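Local coordinates for 5-formyl-3-hydroxy-2-methylpyridine 4-carboxylate 5-dehydrogenase (Mesorhizobium japonicum MAFF 303099, PDB 4OM8), which oxidises 5-formyl-3-hydroxy-2-methylpyridine-4-carboxylate with NAD(+) in the degradation of vitamin B6, and can also reduce the same aldehyde with NADH to 4-pyridoxate, at residues M147-G153 with D181-E187; P141-P146 with L298-R302; V199-E203 with R255-M261. All blocks are in the same frame, centred on the assembly; numbering follows the deposited sequence. Where two conformers were deposited one is given.

Contact 1: residues M147-G153 with D181-E187; sequences MIEVIAG and DVPGFVE
Glu149 and the backbone of Val186 and Glu187 form the polar half of this contact. The carboxylate oxygen OE2 of Glu149 accepts from Glu187 N at 2.9 Å, nearly straight (169°) but from above the carboxylate plane, and from Val186 N on its syn side through a more bent bond. OE1 of Glu149 is hydrogen-bonded to His137 ND1 and accepts from a water that also donates to Gly184 O, so both oxygens are gripped, which should fix the rotation of the carboxylate. The pairing with His137, thought important for activity, resembles the His-Glu pair of 3-hydroxyacyl-CoA dehydrogenases. Close by, Met147 CE lies 3.5 Å from OE2 of Glu187, an oxygen hydrogen-bonded to Ser139.

The apolar half is a CH-pi contact. Ile151 CD1 stands over the centre of the Phe185 ring, 3.7 Å from the centroid, while CG1 and CG2 lie against CD1 of the same ring. A type II turn from Val182 to Phe185 presents this ring to the strand.

Strand 147-151 runs between antiparallel strand 133-137 and parallel strand 174-178; Ile148 and Val150 face helix 158-170, and the second subunit packs on Met147, Val186 and Glu187.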
ATOM      1  N   MET A 147      -0.527   4.782 -13.567  1.00 10.26           N
ATOM      2  CA  MET A 147       0.898   4.514 -13.649  1.00 10.75           C
ATOM      3  C   MET A 147       1.178   3.342 -14.573  1.00 10.90           C
ATOM      4  O   MET A 147       0.523   2.304 -14.484  1.00  9.98           O
ATOM      5  CB  MET A 147       1.434   4.241 -12.237  1.00 11.63           C
ATOM      6  CG  MET A 147       2.944   3.995 -12.134  1.00 10.75           C
ATOM      7  SD  MET A 147       3.477   2.325 -12.570  1.00 11.14           S
ATOM      8  CE  MET A 147       2.530   1.282 -11.459  1.00 11.41           C
ATOM      9  N   ILE A 148       2.153   3.526 -15.462  1.00  9.27           N
ATOM     10  CA  ILE A 148       2.592   2.503 -16.403  1.00  8.00           C
ATOM     11  C   ILE A 148       4.096   2.348 -16.331  1.00  8.84           C
ATOM     12  O   ILE A 148       4.818   3.345 -16.356  1.00 10.92           O
ATOM     13  CB  ILE A 148       2.179   2.876 -17.854  1.00  8.17           C
ATOM     14  CG1 ILE A 148       0.654   2.981 -17.961  1.00  9.81           C
ATOM     15  CG2 ILE A 148       2.692   1.847 -18.842  1.00 10.58           C
ATOM     16  CD1 ILE A 148       0.172   3.628 -19.264  1.00 12.01           C
ATOM     17  N   GLU A 149       4.561   1.101 -16.232  1.00  7.86           N
ATOM     18  CA  GLU A 149       5.997   0.817 -16.256  1.00  9.07           C
ATOM     19  C   GLU A 149       6.508   0.685 -17.687  1.00  9.21           C
ATOM     20  O   GLU A 149       5.874   0.030 -18.513  1.00 10.38           O
ATOM     21  CB  GLU A 149       6.308  -0.470 -15.495  1.00  9.72           C
ATOM     22  CG  GLU A 149       6.014  -0.403 -13.990  1.00  8.74           C
ATOM     23  CD  GLU A 149       6.272  -1.729 -13.332  1.00 10.04           C
ATOM     24  OE1 GLU A 149       5.549  -2.692 -13.656  1.00 11.49           O
ATOM     25  OE2 GLU A 149       7.201  -1.800 -12.505  1.00  9.55           O
ATOM     26  N   VAL A 150       7.659   1.289 -17.964  1.00  8.72           N
ATOM     27  CA  VAL A 150       8.308   1.177 -19.270  1.00 11.21           C
ATOM     28  C   VAL A 150       9.631   0.443 -19.075  1.00  8.54           C
ATOM     29  O   VAL A 150      10.483   0.911 -18.307  1.00 11.28           O
ATOM     30  CB  VAL A 150       8.545   2.559 -19.894  1.00  9.21           C
ATOM     31  CG1 VAL A 150       9.098   2.399 -21.301  1.00 11.02           C
ATOM     32  CG2 VAL A 150       7.236   3.358 -19.935  1.00 11.29           C
ATOM     33  N   ILE A 151       9.791  -0.712 -19.719  1.00  9.30           N
ATOM     34  CA  ILE A 151      10.941  -1.576 -19.446  1.00 10.50           C
ATOM     35  C   ILE A 151      11.728  -1.992 -20.677  1.00 11.13           C
ATOM     36  O   ILE A 151      11.252  -2.768 -21.500  1.00 10.54           O
ATOM     37  CB  ILE A 151      10.518  -2.871 -18.724  1.00 10.35           C
ATOM     38  CG1 ILE A 151       9.517  -2.570 -17.599  1.00  9.38           C
ATOM     39  CG2 ILE A 151      11.747  -3.610 -18.192  1.00 13.47           C
ATOM     40  CD1 ILE A 151       8.054  -2.882 -17.948  1.00  9.84           C
ATOM     41  N   ALA A 152      12.969  -1.535 -20.761  1.00  9.67           N
ATOM     42  CA  ALA A 152      13.844  -2.012 -21.818  1.00 10.92           C
ATOM     43  C   ALA A 152      14.306  -3.443 -21.588  1.00 10.77           C
ATOM     44  O   ALA A 152      14.676  -3.826 -20.473  1.00 11.08           O
ATOM     45  CB  ALA A 152      15.047  -1.109 -21.935  1.00 12.28           C
ATOM     46  N   GLY A 153      14.305  -4.241 -22.652  1.00 11.16           N
ATOM     47  CA  GLY A 153      15.056  -5.485 -22.646  1.00 11.82           C
ATOM     48  C   GLY A 153      16.508  -5.183 -22.998  1.00 13.52           C
ATOM     49  O   GLY A 153      16.854  -4.036 -23.279  1.00 13.34           O
ATOM     50  N   ASP A 181      15.872  -5.194 -16.717  1.00 10.49           N
ATOM     51  CA  ASP A 181      14.845  -6.179 -17.036  1.00 11.58           C
ATOM     52  C   ASP A 181      14.820  -7.299 -15.983  1.00 11.68           C
ATOM     53  O   ASP A 181      15.115  -8.458 -16.272  1.00 14.74           O
ATOM     54  CB  ASP A 181      15.132  -6.717 -18.451  1.00 12.37           C
ATOM     55  CG  ASP A 181      14.063  -7.644 -18.993  1.00 13.48           C
ATOM     56  OD1 ASP A 181      12.899  -7.614 -18.538  1.00 12.55           O
ATOM     57  OD2 ASP A 181      14.409  -8.410 -19.922  1.00 16.38           O
ATOM     58  N   VAL A 182      14.465  -6.939 -14.749  1.00 10.55           N
ATOM     59  CA  VAL A 182      14.419  -7.890 -13.644  1.00  9.87           C
ATOM     60  C   VAL A 182      13.048  -8.550 -13.532  1.00 10.99           C
ATOM     61  O   VAL A 182      12.045  -7.967 -13.954  1.00 11.50           O
ATOM     62  CB  VAL A 182      14.762  -7.202 -12.297  1.00 11.85           C
ATOM     63  CG1 VAL A 182      16.187  -6.671 -12.334  1.00 17.17           C
ATOM     64  CG2 VAL A 182      13.779  -6.082 -11.979  1.00 12.78           C
ATOM     65  N   PRO A 183      13.005  -9.782 -12.986  1.00 15.01           N
ATOM     66  CA  PRO A 183      11.718 -10.480 -12.870  1.00 11.49           C
ATOM     67  C   PRO A 183      10.698  -9.660 -12.087  1.00 13.48           C
ATOM     68  O   PRO A 183      10.988  -9.250 -10.965  1.00 12.15           O
ATOM     69  CB  PRO A 183      12.087 -11.774 -12.127  1.00 11.96           C
ATOM     70  CG  PRO A 183      13.530 -12.017 -12.496  1.00 11.34           C
ATOM     71  CD  PRO A 183      14.144 -10.634 -12.588  1.00 12.71           C
ATOM     72  N   GLY A 184       9.527  -9.420 -12.668  1.00 11.09           N
ATOM     73  CA  GLY A 184       8.498  -8.660 -11.981  1.00 10.86           C
ATOM     74  C   GLY A 184       8.689  -7.155 -12.058  1.00 11.54           C
ATOM     75  O   GLY A 184       7.937  -6.420 -11.428  1.00 11.30           O
ATOM     76  N   PHE A 185       9.684  -6.698 -12.825  1.00 10.30           N
ATOM     77  CA  PHE A 185       9.981  -5.268 -12.989  1.00  9.91           C
ATOM     78  C   PHE A 185      10.042  -4.590 -11.609  1.00 10.08           C
ATOM     79  O   PHE A 185      10.817  -5.036 -10.764  1.00 10.60           O
ATOM     80  CB  PHE A 185       8.959  -4.631 -13.934  1.00 10.91           C
ATOM     81  CG  PHE A 185       8.756  -5.420 -15.205  1.00 10.68           C
ATOM     82  CD1 PHE A 185       9.843  -5.898 -15.926  1.00 10.91           C
ATOM     83  CD2 PHE A 185       7.479  -5.701 -15.665  1.00 11.62           C
ATOM     84  CE1 PHE A 185       9.662  -6.627 -17.083  1.00 13.29           C
ATOM     85  CE2 PHE A 185       7.286  -6.440 -16.811  1.00 12.23           C
ATOM     86  CZ  PHE A 185       8.377  -6.896 -17.535  1.00 13.73           C
ATOM     87  N   VAL A 186       9.268  -3.538 -11.351  1.00  9.60           N
ATOM     88  CA  VAL A 186       9.296  -2.939 -10.009  1.00  8.61           C
ATOM     89  C   VAL A 186       8.002  -3.183  -9.243  1.00  9.29           C
ATOM     90  O   VAL A 186       8.038  -3.676  -8.101  1.00  9.05           O
ATOM     91  CB  VAL A 186       9.583  -1.420 -10.069  1.00  9.41           C
ATOM     92  CG1 VAL A 186       9.351  -0.763  -8.700  1.00  9.45           C
ATOM     93  CG2 VAL A 186      11.021  -1.213 -10.544  1.00 10.96           C
ATOM     94  N   GLU A 187       6.872  -2.855  -9.868  1.00  9.49           N
ATOM     95  CA  GLU A 187       5.571  -2.899  -9.187  1.00  9.25           C
ATOM     96  C   GLU A 187       5.301  -4.271  -8.579  1.00 10.24           C
ATOM     97  O   GLU A 187       5.035  -4.403  -7.375  1.00  9.61           O
ATOM     98  CB  GLU A 187       4.446  -2.529 -10.159  1.00  7.83           C
ATOM     99  CG  GLU A 187       3.073  -2.584  -9.554  1.00 10.79           C
ATOM    100  CD  GLU A 187       1.999  -2.524 -10.618  1.00 15.03           C
ATOM    101  OE1 GLU A 187       2.089  -3.302 -11.589  1.00 16.83           O
ATOM    102  OE2 GLU A 187       1.075  -1.697 -10.495  1.00 11.11           O
TER
HETATM  103  O   HOH W   1       5.762  -5.074 -12.293  1.00  9.92           O

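Contact 2: residues P141-P146 with L298-R302; sequences PPHIIP and LVAVR
Ile144 and Val299 bring their CA atoms to 7.0 Å, the nearest such pair across the two segments, where a loop of the NAD-binding Rossmann domain meets the last long helix of the chain, 284-305. The loop 141-146 links strands 133-137 and 147-151. It enters through a cis peptide bond before Pro141 and then folds tightly, with Pro141 O accepting from the amides of both Ile144 and Ile145, while residues 298-302 form a regular helical turn.

Side chains fill the gap between these backbones. The two branches of Ile144 part company: CG2 lies 4.1 Å from Leu298 CB, and CD1, at the end of the other branch, rests 4.2 Å from Val299 CG2. Each pair crosses at about a right angle. Val51 of helix 35-54 packs on both Ile144 and Val299, and Tyr222 of the second subunit packs on Ile144 and Arg302, so residues of both subunits border the contact.

Arg302 supplies the polar link. Its chain is extended from CG to NE (chi2 166°, chi3 170°), which carries the guanidinium across to the loop. There NH1 donates to Ile144 O at 2.8 Å, a bent bond (138°) that meets the oxygen from above the carbonyl plane. Pro146 CB sits over the centre of one guanidinium face, 3.8 Å from Arg302 CZ, and NE forms a salt bridge with Glu306. A leucine in its place would probably leave Ile144 O and Glu306 without their charged partner and open a gap beside the Pro146 ring. In the guanidinium plane, at its edge, a water accepts from Arg302 NH1 at 2.9 Å and donates to His143 O at 2.8 Å.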
ATOM      1  N   PRO A 141      -7.388  -1.798 -12.952  1.00 10.56           N
ATOM      2  CA  PRO A 141      -7.948  -1.565 -14.288  1.00 10.35           C
ATOM      3  C   PRO A 141      -7.140  -0.535 -15.063  1.00 10.08           C
ATOM      4  O   PRO A 141      -6.773   0.502 -14.522  1.00 10.80           O
ATOM      5  CB  PRO A 141      -9.377  -1.049 -13.991  1.00 11.84           C
ATOM      6  CG  PRO A 141      -9.586  -1.296 -12.495  1.00 11.57           C
ATOM      7  CD  PRO A 141      -8.214  -1.163 -11.913  1.00 12.34           C
ATOM      8  N   PRO A 142      -6.875  -0.808 -16.347  1.00 10.97           N
ATOM      9  CA  PRO A 142      -5.919   0.018 -17.096  1.00  9.56           C
ATOM     10  C   PRO A 142      -6.394   1.444 -17.384  1.00  8.88           C
ATOM     11  O   PRO A 142      -5.555   2.300 -17.660  1.00 12.59           O
ATOM     12  CB  PRO A 142      -5.732  -0.775 -18.394  1.00  9.33           C
ATOM     13  CG  PRO A 142      -7.011  -1.539 -18.537  1.00 11.80           C
ATOM     14  CD  PRO A 142      -7.394  -1.934 -17.144  1.00 11.59           C
ATOM     15  N   HIS A 143      -7.695   1.691 -17.332  1.00 10.50           N
ATOM     16  CA  HIS A 143      -8.205   3.038 -17.546  1.00 12.20           C
ATOM     17  C   HIS A 143      -8.283   3.812 -16.231  1.00 11.90           C
ATOM     18  O   HIS A 143      -8.588   5.003 -16.227  1.00 12.41           O
ATOM     19  CB  HIS A 143      -9.577   2.996 -18.234  1.00 11.80           C
ATOM     20  CG  HIS A 143     -10.573   2.108 -17.561  1.00 14.16           C
ATOM     21  ND1 HIS A 143     -10.343   0.771 -17.317  1.00 13.68           N
ATOM     22  CD2 HIS A 143     -11.830   2.358 -17.114  1.00 14.89           C
ATOM     23  CE1 HIS A 143     -11.400   0.243 -16.727  1.00 14.21           C
ATOM     24  NE2 HIS A 143     -12.317   1.184 -16.594  1.00 13.96           N
ATOM     25  N   ILE A 144      -7.964   3.145 -15.123  1.00 11.13           N
ATOM     26  CA  ILE A 144      -8.076   3.760 -13.801  1.00 10.70           C
ATOM     27  C   ILE A 144      -6.718   3.934 -13.105  1.00 11.36           C
ATOM     28  O   ILE A 144      -6.426   5.008 -12.586  1.00 11.27           O
ATOM     29  CB  ILE A 144      -9.021   2.950 -12.895  1.00 11.01           C
ATOM     30  CG1 ILE A 144     -10.441   2.960 -13.482  1.00 12.32           C
ATOM     31  CG2 ILE A 144      -9.050   3.525 -11.482  1.00 16.00           C
ATOM     32  CD1 ILE A 144     -11.467   2.195 -12.643  1.00 13.83           C
ATOM     33  N   ILE A 145      -5.884   2.897 -13.097  1.00 12.13           N
ATOM     34  CA  ILE A 145      -4.544   3.050 -12.522  1.00 11.17           C
ATOM     35  C   ILE A 145      -3.704   3.916 -13.466  1.00  9.66           C
ATOM     36  O   ILE A 145      -3.506   3.535 -14.619  1.00 10.65           O
ATOM     37  CB  ILE A 145      -3.824   1.699 -12.309  1.00 11.67           C
ATOM     38  CG1 ILE A 145      -4.767   0.640 -11.722  1.00 14.08           C
ATOM     39  CG2 ILE A 145      -2.530   1.897 -11.463  1.00 12.24           C
ATOM     40  CD1 ILE A 145      -5.401   1.046 -10.409  1.00 14.57           C
ATOM     41  N   PRO A 146      -3.202   5.071 -12.991  1.00  8.46           N
ATOM     42  CA  PRO A 146      -2.579   6.016 -13.932  1.00  9.72           C
ATOM     43  C   PRO A 146      -1.099   5.781 -14.222  1.00 10.37           C
ATOM     44  O   PRO A 146      -0.499   6.497 -15.030  1.00 12.76           O
ATOM     45  CB  PRO A 146      -2.771   7.364 -13.241  1.00 10.99           C
ATOM     46  CG  PRO A 146      -2.698   7.022 -11.773  1.00  9.87           C
ATOM     47  CD  PRO A 146      -3.365   5.651 -11.643  1.00 10.68           C
ATOM     48  N   LEU A 298     -12.117   3.398  -6.070  1.00 11.81           N
ATOM     49  CA  LEU A 298     -10.878   3.694  -6.792  1.00 12.20           C
ATOM     50  C   LEU A 298     -10.973   5.021  -7.525  1.00 10.09           C
ATOM     51  O   LEU A 298     -10.042   5.838  -7.475  1.00 11.29           O
ATOM     52  CB  LEU A 298     -10.536   2.577  -7.782  1.00 11.32           C
ATOM     53  CG  LEU A 298      -9.980   1.288  -7.164  1.00 13.08           C
ATOM     54  CD1 LEU A 298      -9.901   0.208  -8.228  1.00 13.68           C
ATOM     55  CD2 LEU A 298      -8.607   1.521  -6.523  1.00 14.05           C
ATOM     56  N   VAL A 299     -12.097   5.258  -8.196  1.00 10.00           N
ATOM     57  CA  VAL A 299     -12.238   6.515  -8.917  1.00  9.94           C
ATOM     58  C   VAL A 299     -12.233   7.710  -7.951  1.00  8.65           C
ATOM     59  O   VAL A 299     -11.515   8.687  -8.179  1.00 11.21           O
ATOM     60  CB  VAL A 299     -13.508   6.515  -9.800  1.00  9.22           C
ATOM     61  CG1 VAL A 299     -13.821   7.924 -10.281  1.00 11.03           C
ATOM     62  CG2 VAL A 299     -13.293   5.567 -10.980  1.00 11.98           C
ATOM     63  N   ALA A 300     -12.989   7.621  -6.856  1.00  9.25           N
ATOM     64  CA  ALA A 300     -13.088   8.751  -5.927  1.00 11.32           C
ATOM     65  C   ALA A 300     -11.748   9.036  -5.242  1.00  9.88           C
ATOM     66  O   ALA A 300     -11.352  10.197  -5.074  1.00 12.31           O
ATOM     67  CB  ALA A 300     -14.167   8.490  -4.894  1.00 12.62           C
ATOM     68  N   VAL A 301     -11.058   7.973  -4.846  1.00 10.04           N
ATOM     69  CA  VAL A 301      -9.772   8.115  -4.175  1.00  9.96           C
ATOM     70  C   VAL A 301      -8.737   8.721  -5.121  1.00 11.22           C
ATOM     71  O   VAL A 301      -7.970   9.604  -4.742  1.00 11.87           O
ATOM     72  CB  VAL A 301      -9.279   6.750  -3.645  1.00  9.79           C
ATOM     73  CG1 VAL A 301      -7.797   6.817  -3.261  1.00 12.19           C
ATOM     74  CG2 VAL A 301     -10.140   6.308  -2.461  1.00 11.66           C
ATOM     75  N   ARG A 302      -8.728   8.269  -6.373  1.00 11.72           N
ATOM     76  CA  ARG A 302      -7.745   8.788  -7.313  1.00 10.35           C
ATOM     77  C   ARG A 302      -7.863  10.302  -7.472  1.00 13.18           C
ATOM     78  O   ARG A 302      -6.849  11.008  -7.495  1.00 13.72           O
ATOM     79  CB  ARG A 302      -7.879   8.102  -8.677  1.00 10.22           C
ATOM     80  CG  ARG A 302      -7.149   8.868  -9.760  1.00 12.59           C
ATOM     81  CD  ARG A 302      -6.963   8.091 -11.048  1.00 10.95           C
ATOM     82  NE  ARG A 302      -6.461   9.006 -12.069  1.00 15.12           N
ATOM     83  CZ  ARG A 302      -6.297   8.704 -13.354  1.00 16.15           C
ATOM     84  NH1 ARG A 302      -6.589   7.492 -13.811  1.00 12.07           N
ATOM     85  NH2 ARG A 302      -5.842   9.633 -14.180  1.00 16.83           N
TER
HETATM   86  O   HOH W   2      -6.486   6.847 -16.642  1.00 11.05           O

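Contact 3: residues V199-E203 with R255-M261; sequences VDLVE and RDDVAPM
Glu203, Arg255 and Asp257 form a salt-bridge network at the start of helix 260-267, where the end of helix 187-203 meets it in the largely helical C-terminal domain. Ala259 occupies the N-cap position of helix 260-267. Just beyond it, Glu203 OE2 takes the backbone amide of Met261 at 2.7 Å through a nearly straight bond (169°). The carboxylate thus lies at the amino end of a helix, where the helix dipole would be expected to stabilise its negative charge. Glu203 reaches this place with CG anti to its own amide nitrogen (chi1 178°) and an extended chain. OE2 also touches Pro260 CD.

The other oxygen turns to Arg255. Glu203 OE1 lies 3.7 Å from Arg255 NH2, a long salt bridge in which the two planes stand at 90° and no N-H is aimed at the oxygen. A water fills in, donating to Asp200 OD1 and Glu203 OE1 and accepting from Arg255 NE. Pro260 CD rests over one guanidinium face, toward its rim.

Apart from the charges, Val199 CG1 meets Ala259 CB at 3.6 Å. Leu233 of the second subunit also packs on Val199. At the far end of the network, Arg255 NH1 donates to Asp257 OD1 at 2.9 Å, using the syn lone pair of that carboxylate and staying close to the guanidinium plane.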
ATOM      1  N   VAL A 199       1.142 -13.287   3.536  1.00  9.19           N
ATOM      2  CA  VAL A 199       0.720 -14.679   3.450  1.00  9.96           C
ATOM      3  C   VAL A 199       1.386 -15.492   4.570  1.00 10.64           C
ATOM      4  O   VAL A 199       0.737 -16.320   5.207  1.00 10.86           O
ATOM      5  CB  VAL A 199       1.057 -15.266   2.071  1.00  7.39           C
ATOM      6  CG1 VAL A 199       0.991 -16.813   2.087  1.00  9.70           C
ATOM      7  CG2 VAL A 199       0.107 -14.677   1.018  1.00  9.57           C
ATOM      8  N   ASP A 200       2.672 -15.241   4.824  1.00  8.23           N
ATOM      9  CA  ASP A 200       3.375 -15.976   5.877  1.00  9.55           C
ATOM     10  C   ASP A 200       2.725 -15.756   7.243  1.00  9.67           C
ATOM     11  O   ASP A 200       2.535 -16.697   8.017  1.00 11.00           O
ATOM     12  CB  ASP A 200       4.855 -15.581   5.931  1.00  8.47           C
ATOM     13  CG  ASP A 200       5.682 -16.587   6.716  1.00 10.69           C
ATOM     14  OD1 ASP A 200       5.640 -17.791   6.365  1.00 12.85           O
ATOM     15  OD2 ASP A 200       6.350 -16.189   7.691  1.00 14.91           O
ATOM     16  N   LEU A 201       2.324 -14.523   7.522  1.00  9.23           N
ATOM     17  CA  LEU A 201       1.754 -14.225   8.823  1.00  9.78           C
ATOM     18  C   LEU A 201       0.385 -14.879   9.009  1.00 10.41           C
ATOM     19  O   LEU A 201       0.050 -15.346  10.113  1.00 11.13           O
ATOM     20  CB  LEU A 201       1.664 -12.710   9.013  1.00  9.97           C
ATOM     21  CG  LEU A 201       3.036 -12.033   9.127  1.00  9.52           C
ATOM     22  CD1 LEU A 201       2.911 -10.528   8.996  1.00  9.86           C
ATOM     23  CD2 LEU A 201       3.708 -12.385  10.437  1.00 12.32           C
ATOM     24  N   VAL A 202      -0.413 -14.917   7.945  1.00 10.72           N
ATOM     25  CA  VAL A 202      -1.719 -15.570   7.998  1.00 11.38           C
ATOM     26  C   VAL A 202      -1.507 -17.070   8.159  1.00 12.15           C
ATOM     27  O   VAL A 202      -2.102 -17.713   9.022  1.00 14.65           O
ATOM     28  CB  VAL A 202      -2.545 -15.268   6.746  1.00 11.52           C
ATOM     29  CG1 VAL A 202      -3.773 -16.179   6.665  1.00 13.95           C
ATOM     30  CG2 VAL A 202      -2.944 -13.785   6.727  1.00 12.73           C
ATOM     31  N   GLU A 203      -0.611 -17.607   7.347  1.00 13.35           N
ATOM     32  CA  GLU A 203      -0.329 -19.040   7.322  1.00 14.72           C
ATOM     33  C   GLU A 203       0.130 -19.589   8.667  1.00 15.29           C
ATOM     34  O   GLU A 203      -0.272 -20.690   9.056  1.00 17.67           O
ATOM     35  CB  GLU A 203       0.721 -19.298   6.247  1.00 16.19           C
ATOM     36  CG  GLU A 203       1.180 -20.697   6.078  1.00 21.06           C
ATOM     37  CD  GLU A 203       2.047 -20.803   4.851  1.00 18.08           C
ATOM     38  OE1 GLU A 203       3.253 -20.516   4.944  1.00 19.93           O
ATOM     39  OE2 GLU A 203       1.501 -21.118   3.788  1.00 20.91           O
ATOM     40  N   ARG A 255      10.828 -16.664   2.118  1.00 10.44           N
ATOM     41  CA  ARG A 255      10.325 -17.839   1.396  1.00  9.86           C
ATOM     42  C   ARG A 255      10.731 -17.824  -0.078  1.00 12.76           C
ATOM     43  O   ARG A 255      10.647 -16.795  -0.752  1.00 10.46           O
ATOM     44  CB  ARG A 255       8.800 -17.945   1.515  1.00 12.33           C
ATOM     45  CG  ARG A 255       8.239 -19.122   0.702  1.00 13.05           C
ATOM     46  CD  ARG A 255       6.792 -19.467   1.039  1.00 10.84           C
ATOM     47  NE  ARG A 255       6.622 -19.962   2.404  1.00 12.58           N
ATOM     48  CZ  ARG A 255       6.849 -21.216   2.789  1.00 12.11           C
ATOM     49  NH1 ARG A 255       7.289 -22.137   1.926  1.00 11.60           N
ATOM     50  NH2 ARG A 255       6.652 -21.555   4.058  1.00 12.88           N
ATOM     51  N   ASP A 256      11.190 -18.976  -0.560  1.00 11.01           N
ATOM     52  CA  ASP A 256      11.739 -19.104  -1.905  1.00  8.44           C
ATOM     53  C   ASP A 256      10.812 -19.804  -2.895  1.00 10.85           C
ATOM     54  O   ASP A 256      11.196 -20.017  -4.042  1.00 12.40           O
ATOM     55  CB  ASP A 256      13.069 -19.878  -1.845  1.00 14.13           C
ATOM     56  CG  ASP A 256      12.927 -21.254  -1.192  1.00 14.46           C
ATOM     57  OD1 ASP A 256      11.803 -21.776  -1.066  1.00 16.94           O
ATOM     58  OD2 ASP A 256      13.962 -21.831  -0.787  1.00 19.62           O
ATOM     59  N   ASP A 257       9.613 -20.174  -2.453  1.00  9.66           N
ATOM     60  CA  ASP A 257       8.725 -21.033  -3.251  1.00  8.84           C
ATOM     61  C   ASP A 257       7.270 -20.713  -2.931  1.00  8.90           C
ATOM     62  O   ASP A 257       6.992 -19.668  -2.344  1.00  9.32           O
ATOM     63  CB  ASP A 257       9.022 -22.516  -2.987  1.00 12.23           C
ATOM     64  CG  ASP A 257       8.888 -22.894  -1.520  1.00 14.66           C
ATOM     65  OD1 ASP A 257       8.426 -22.065  -0.714  1.00 12.62           O
ATOM     66  OD2 ASP A 257       9.237 -24.042  -1.165  1.00 16.51           O
ATOM     67  N   VAL A 258       6.344 -21.600  -3.298  1.00 10.70           N
ATOM     68  CA  VAL A 258       4.928 -21.340  -3.052  1.00 10.52           C
ATOM     69  C   VAL A 258       4.590 -21.679  -1.603  1.00 10.76           C
ATOM     70  O   VAL A 258       5.009 -22.711  -1.084  1.00 13.45           O
ATOM     71  CB  VAL A 258       4.015 -22.139  -4.008  1.00 12.43           C
ATOM     72  CG1 VAL A 258       2.548 -21.750  -3.802  1.00 13.99           C
ATOM     73  CG2 VAL A 258       4.417 -21.894  -5.435  1.00 12.96           C
ATOM     74  N   ALA A 259       3.861 -20.784  -0.944  1.00  9.54           N
ATOM     75  CA  ALA A 259       3.444 -20.996   0.438  1.00 10.22           C
ATOM     76  C   ALA A 259       2.502 -22.184   0.542  1.00  9.72           C
ATOM     77  O   ALA A 259       1.624 -22.357  -0.310  1.00 10.86           O
ATOM     78  CB  ALA A 259       2.769 -19.746   0.981  1.00 11.36           C
ATOM     79  N   PRO A 260       2.676 -23.014   1.581  1.00 10.23           N
ATOM     80  CA  PRO A 260       1.796 -24.172   1.780  1.00 11.85           C
ATOM     81  C   PRO A 260       0.298 -23.855   1.734  1.00 12.97           C
ATOM     82  O   PRO A 260      -0.462 -24.634   1.147  1.00 13.08           O
ATOM     83  CB  PRO A 260       2.197 -24.665   3.168  1.00 11.92           C
ATOM     84  CG  PRO A 260       3.656 -24.330   3.255  1.00 18.17           C
ATOM     85  CD  PRO A 260       3.828 -23.024   2.502  1.00 11.52           C
ATOM     86  N   MET A 261      -0.117 -22.740   2.325  1.00 11.39           N
ATOM     87  CA  MET A 261      -1.526 -22.373   2.343  0.78 13.70           C
ATOM     88  C   MET A 261      -2.034 -22.098   0.927  1.00 12.20           C
ATOM     89  O   MET A 261      -3.175 -22.411   0.589  1.00 12.61           O
ATOM     90  CB  MET A 261      -1.745 -21.148   3.235  0.78 12.40           C
ATOM     91  CG  MET A 261      -3.159 -20.595   3.214  0.78 15.18           C
ATOM     92  SD  MET A 261      -3.362 -19.178   4.325  0.78 17.56           S
ATOM     93  CE  MET A 261      -2.183 -18.004   3.692  0.78 16.79           C
TER
HETATM   94  O   HOH W   3       4.676 -18.458   3.913  1.00 12.51           O

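Overall arrangement
Contact 1 is buried, its centre about 10 Å from that of the chain; it lies beside His137, with the Glu187 side chain about 6 Å from the NAD. Contacts 2 and 3 are both partly buried, the centre of contact 3 being about 24 Å from that of the chain. Contact 1 joins a strand of the Rossmann sheet to the loop leading into helix 187-203, and contact 2 a loop of that domain to helix 284-305. Contact 3 joins the other end of helix 187-203 to a loop and the first turn of helix 260-267. A glutamate accepts from two backbone amides in contact 1 and one in contact 3, each time at a helix start; in contact 2 an arginine takes a loop carbonyl.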